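Local structure of quercetin 2,3-dioxygenase (Escherichia coli, 1TQ5) at residues A[56-70]-A[87-101]. The protein breaks down the flavonol quercetin with molecular oxygen in vitro, as a metal-dependent dioxygenase of the pirin family whose physiological role is unknown. Numbering follows the deposited sequence.
Sequences THPHKDMEILTYVLE and AGEFQIMSAGTGIRH. With CD (cadmium ion), chain B; CD (cadmium ion), chain E.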
# COMPACT_ATOMS: atom_id res chain seq x y z
N THR A 56 15.61 -14.25 4.19
CA THR A 56 16.14 -13.05 4.83
C THR A 56 16.93 -12.16 3.88
O THR A 56 17.76 -12.63 3.11
CB THR A 56 17.06 -13.41 6.02
OG1 THR A 56 16.42 -14.39 6.85
CG2 THR A 56 17.33 -12.16 6.85
N HIS A 57 16.66 -10.86 3.96
CA HIS A 57 17.32 -9.85 3.12
C HIS A 57 17.34 -8.51 3.85
O HIS A 57 16.45 -8.22 4.66
CB HIS A 57 16.59 -9.72 1.78
CG HIS A 57 15.11 -9.86 1.89
ND1 HIS A 57 14.31 -8.94 2.53
CD2 HIS A 57 14.27 -10.83 1.45
CE1 HIS A 57 13.06 -9.34 2.49
NE2 HIS A 57 13.00 -10.48 1.85
N PRO A 58 18.35 -7.68 3.58
CA PRO A 58 18.49 -6.37 4.22
C PRO A 58 17.71 -5.22 3.58
O PRO A 58 17.38 -5.24 2.40
CB PRO A 58 19.99 -6.12 4.15
CG PRO A 58 20.30 -6.65 2.77
CD PRO A 58 19.53 -7.97 2.74
N HIS A 59 17.45 -4.21 4.40
CA HIS A 59 16.75 -3.00 3.97
C HIS A 59 17.35 -1.83 4.73
O HIS A 59 17.78 -1.98 5.87
CB HIS A 59 15.26 -3.08 4.29
CG HIS A 59 14.46 -3.77 3.23
ND1 HIS A 59 14.44 -3.34 1.93
CD2 HIS A 59 13.68 -4.87 3.28
CE1 HIS A 59 13.68 -4.15 1.21
NE2 HIS A 59 13.20 -5.08 2.01
N LYS A 60 17.36 -0.67 4.09
CA LYS A 60 17.92 0.52 4.69
C LYS A 60 17.05 1.71 4.29
O LYS A 60 16.53 1.75 3.18
CB LYS A 60 19.35 0.72 4.19
CG LYS A 60 20.20 1.68 5.01
CD LYS A 60 21.56 1.87 4.36
CE LYS A 60 22.54 2.57 5.28
NZ LYS A 60 22.92 1.70 6.44
N ASP A 61 16.88 2.66 5.21
CA ASP A 61 16.09 3.87 4.97
C ASP A 61 14.86 3.64 4.10
O ASP A 61 14.88 3.92 2.90
CB ASP A 61 16.97 4.95 4.32
CG ASP A 61 18.32 5.09 4.99
OD1 ASP A 61 18.37 5.19 6.24
OD2 ASP A 61 19.34 5.12 4.27
N MSE A 62 13.78 3.15 4.70
CA MSE A 62 12.54 2.91 3.95
C MSE A 62 11.45 2.39 4.88
O MSE A 62 11.72 1.57 5.77
CB MSE A 62 12.79 1.90 2.83
CG MSE A 62 11.68 1.78 1.79
SE MSE A 62 11.52 3.18 0.64
CE MSE A 62 12.83 2.83 -0.51
N GLU A 63 10.23 2.89 4.70
CA GLU A 63 9.09 2.46 5.49
C GLU A 63 8.40 1.38 4.67
O GLU A 63 7.91 1.65 3.57
CB GLU A 63 8.12 3.62 5.74
CG GLU A 63 8.74 4.82 6.46
CD GLU A 63 9.08 4.53 7.92
OE1 GLU A 63 8.16 4.55 8.76
OE2 GLU A 63 10.26 4.26 8.21
N ILE A 64 8.36 0.16 5.20
CA ILE A 64 7.74 -0.96 4.50
C ILE A 64 6.41 -1.35 5.13
O ILE A 64 6.37 -1.83 6.26
CB ILE A 64 8.65 -2.20 4.49
CG1 ILE A 64 10.05 -1.82 4.02
CG2 ILE A 64 8.06 -3.26 3.57
CD1 ILE A 64 10.10 -1.25 2.62
N LEU A 65 5.33 -1.14 4.39
CA LEU A 65 4.00 -1.46 4.88
C LEU A 65 3.41 -2.67 4.17
O LEU A 65 3.50 -2.78 2.95
CB LEU A 65 3.07 -0.26 4.68
CG LEU A 65 1.59 -0.53 4.89
CD1 LEU A 65 1.29 -0.63 6.38
CD2 LEU A 65 0.78 0.59 4.26
N THR A 66 2.79 -3.57 4.93
CA THR A 66 2.16 -4.75 4.36
C THR A 66 0.66 -4.78 4.68
O THR A 66 0.26 -4.51 5.81
CB THR A 66 2.76 -6.05 4.93
OG1 THR A 66 4.19 -6.04 4.78
CG2 THR A 66 2.19 -7.26 4.20
N TYR A 67 -0.15 -5.07 3.68
CA TYR A 67 -1.60 -5.19 3.86
C TYR A 67 -2.01 -6.56 3.32
O TYR A 67 -1.90 -6.82 2.13
CB TYR A 67 -2.34 -4.08 3.10
CG TYR A 67 -3.84 -4.14 3.25
CD1 TYR A 67 -4.43 -4.57 4.44
CD2 TYR A 67 -4.68 -3.76 2.20
CE1 TYR A 67 -5.82 -4.62 4.59
CE2 TYR A 67 -6.07 -3.80 2.34
CZ TYR A 67 -6.63 -4.23 3.54
OH TYR A 67 -8.00 -4.27 3.70
N VAL A 68 -2.44 -7.43 4.23
CA VAL A 68 -2.85 -8.78 3.86
C VAL A 68 -4.31 -8.82 3.42
O VAL A 68 -5.21 -8.42 4.17
CB VAL A 68 -2.66 -9.76 5.04
CG1 VAL A 68 -2.98 -11.18 4.59
CG2 VAL A 68 -1.22 -9.68 5.56
N LEU A 69 -4.53 -9.31 2.21
CA LEU A 69 -5.86 -9.39 1.63
C LEU A 69 -6.50 -10.77 1.80
O LEU A 69 -7.71 -10.89 2.01
CB LEU A 69 -5.79 -9.07 0.14
CG LEU A 69 -5.17 -7.71 -0.21
CD1 LEU A 69 -5.02 -7.58 -1.72
CD2 LEU A 69 -6.06 -6.60 0.33
N GLU A 70 -5.68 -11.81 1.73
CA GLU A 70 -6.16 -13.18 1.86
C GLU A 70 -5.08 -14.07 2.46
O GLU A 70 -3.91 -13.96 2.09
CB GLU A 70 -6.58 -13.71 0.49
CG GLU A 70 -7.13 -15.13 0.48
CD GLU A 70 -7.29 -15.68 -0.92
OE1 GLU A 70 -7.94 -15.00 -1.76
OE2 GLU A 70 -6.77 -16.78 -1.20
N ALA A 87 -5.52 -11.89 7.13
CA ALA A 87 -6.15 -11.04 6.13
C ALA A 87 -6.92 -9.92 6.82
O ALA A 87 -7.56 -10.14 7.85
CB ALA A 87 -7.09 -11.87 5.27
N GLY A 88 -6.83 -8.72 6.25
CA GLY A 88 -7.52 -7.58 6.82
C GLY A 88 -6.63 -6.73 7.70
O GLY A 88 -6.96 -5.59 8.02
N GLU A 89 -5.48 -7.27 8.09
CA GLU A 89 -4.58 -6.51 8.95
C GLU A 89 -3.39 -5.88 8.24
O GLU A 89 -3.09 -6.18 7.09
CB GLU A 89 -4.10 -7.39 10.11
CG GLU A 89 -5.23 -7.80 11.04
CD GLU A 89 -4.74 -8.48 12.30
OE1 GLU A 89 -3.51 -8.43 12.55
OE2 GLU A 89 -5.57 -9.04 13.04
N PHE A 90 -2.71 -4.99 8.96
CA PHE A 90 -1.55 -4.28 8.46
C PHE A 90 -0.36 -4.52 9.37
O PHE A 90 -0.50 -5.02 10.48
CB PHE A 90 -1.82 -2.77 8.45
CG PHE A 90 -2.86 -2.32 7.46
CD1 PHE A 90 -2.50 -1.96 6.16
CD2 PHE A 90 -4.19 -2.21 7.84
CE1 PHE A 90 -3.47 -1.50 5.26
CE2 PHE A 90 -5.16 -1.76 6.94
CZ PHE A 90 -4.79 -1.40 5.65
N GLN A 91 0.81 -4.14 8.89
CA GLN A 91 2.04 -4.23 9.66
C GLN A 91 2.94 -3.19 9.01
O GLN A 91 2.83 -2.94 7.81
CB GLN A 91 2.66 -5.63 9.58
CG GLN A 91 3.51 -5.91 8.34
CD GLN A 91 4.10 -7.31 8.33
OE1 GLN A 91 4.20 -7.95 9.38
NE2 GLN A 91 4.51 -7.78 7.16
N ILE A 92 3.80 -2.56 9.79
CA ILE A 92 4.70 -1.59 9.22
C ILE A 92 6.08 -1.76 9.84
O ILE A 92 6.20 -2.12 11.01
CB ILE A 92 4.20 -0.14 9.42
CG1 ILE A 92 5.08 0.82 8.61
CG2 ILE A 92 4.22 0.23 10.89
CD1 ILE A 92 4.56 2.25 8.56
N MSE A 93 7.11 -1.52 9.04
CA MSE A 93 8.48 -1.65 9.50
C MSE A 93 9.33 -0.52 8.92
O MSE A 93 9.23 -0.19 7.74
CB MSE A 93 9.02 -3.00 9.04
CG MSE A 93 10.40 -3.37 9.54
SE MSE A 93 10.89 -5.00 8.90
CE MSE A 93 11.62 -4.52 7.33
N SER A 94 10.16 0.07 9.77
CA SER A 94 11.07 1.13 9.34
C SER A 94 12.46 0.52 9.28
O SER A 94 12.99 0.09 10.30
CB SER A 94 11.07 2.29 10.35
OG SER A 94 9.81 2.95 10.39
N ALA A 95 13.04 0.45 8.08
CA ALA A 95 14.37 -0.12 7.93
C ALA A 95 15.39 0.72 8.69
O ALA A 95 16.39 0.21 9.19
CB ALA A 95 14.75 -0.21 6.45
N GLY A 96 15.13 2.02 8.77
CA GLY A 96 16.03 2.91 9.48
C GLY A 96 17.48 2.77 9.06
O GLY A 96 17.79 2.74 7.86
N THR A 97 18.37 2.66 10.04
CA THR A 97 19.80 2.53 9.77
C THR A 97 20.18 1.21 9.10
O THR A 97 21.23 1.10 8.47
CB THR A 97 20.61 2.67 11.08
OG1 THR A 97 20.08 1.79 12.08
CG2 THR A 97 20.55 4.11 11.58
N GLY A 98 19.31 0.21 9.22
CA GLY A 98 19.59 -1.08 8.61
C GLY A 98 18.80 -2.19 9.29
O GLY A 98 18.57 -2.13 10.49
N ILE A 99 18.40 -3.20 8.52
CA ILE A 99 17.63 -4.30 9.09
C ILE A 99 17.44 -5.42 8.07
O ILE A 99 17.49 -5.19 6.86
CB ILE A 99 16.25 -3.77 9.58
CG1 ILE A 99 15.86 -4.43 10.91
CG2 ILE A 99 15.18 -4.00 8.51
CD1 ILE A 99 15.60 -5.91 10.84
N ARG A 100 17.23 -6.63 8.57
CA ARG A 100 17.00 -7.79 7.71
C ARG A 100 15.69 -8.43 8.13
O ARG A 100 15.35 -8.46 9.31
CB ARG A 100 18.14 -8.80 7.86
CG ARG A 100 19.39 -8.46 7.07
CD ARG A 100 20.55 -9.38 7.43
NE ARG A 100 21.04 -9.14 8.78
CZ ARG A 100 21.56 -7.99 9.20
NH1 ARG A 100 21.66 -6.96 8.36
NH2 ARG A 100 21.97 -7.86 10.45
N HIS A 101 14.93 -8.93 7.16
CA HIS A 101 13.67 -9.58 7.50
C HIS A 101 13.26 -10.59 6.46
O HIS A 101 13.83 -10.66 5.37
CB HIS A 101 12.55 -8.54 7.68
CG HIS A 101 12.00 -8.01 6.39
ND1 HIS A 101 10.66 -7.74 6.22
CD2 HIS A 101 12.60 -7.70 5.22
CE1 HIS A 101 10.46 -7.28 4.99
NE2 HIS A 101 11.62 -7.25 4.36
CD CD B . 11.85 -6.92 1.82
CD CD E . -3.73 -9.70 14.75
O HOH W 1 13.08 3.80 7.45
O HOH W 2 12.40 -6.54 -0.77
O HOH W 3 9.58 -6.01 1.19
O HOH W 4 -1.17 -10.09 14.34
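Tyr67 and Phe90 form an offset stack, planes at 9° and centroids 4.2 Å apart. Tyr67, its CG trans to the backbone N (chi1 180°), sets CD1 over the Phe90 face, toward the rim, and its hydroxyl reaches Glu222 of the second domain; an apolar ring suits the buried partner. Replacing Phe90 by an alanine would probably uncover that face of Tyr67 and cost Leu65 CD1 an apolar neighbour. On the other face of these antiparallel strands, Gln91 NE2 gives Thr66 OG1 a nearly straight 3.0 Å bond; OG1 is also bonded to Gln116, and Gln91 OE1 to the Tyr130 hydroxyl. Beyond, the chain crosses into the facing sheet of the cupin beta-sandwich, where histidines, apt metal ligands, gather. Cadmium is held by His59 NE2 at 2.3 Å, His101 NE2 at 2.6 Å and two waters; the CE methyl of selenomethionine Met93 lies over the centre of one His101 ring face. Near the turn, Ser94 OG donates to Glu63 OE2 at 2.6 Å, and Arg129 pairs with Glu63. Packing is looser on the solvent side, where long Lys60 runs out extended and bends at its last torsion, NZ 2.7 Å from Thr97 O, and Arg100 lays CG against Pro58 and CB against Thr56.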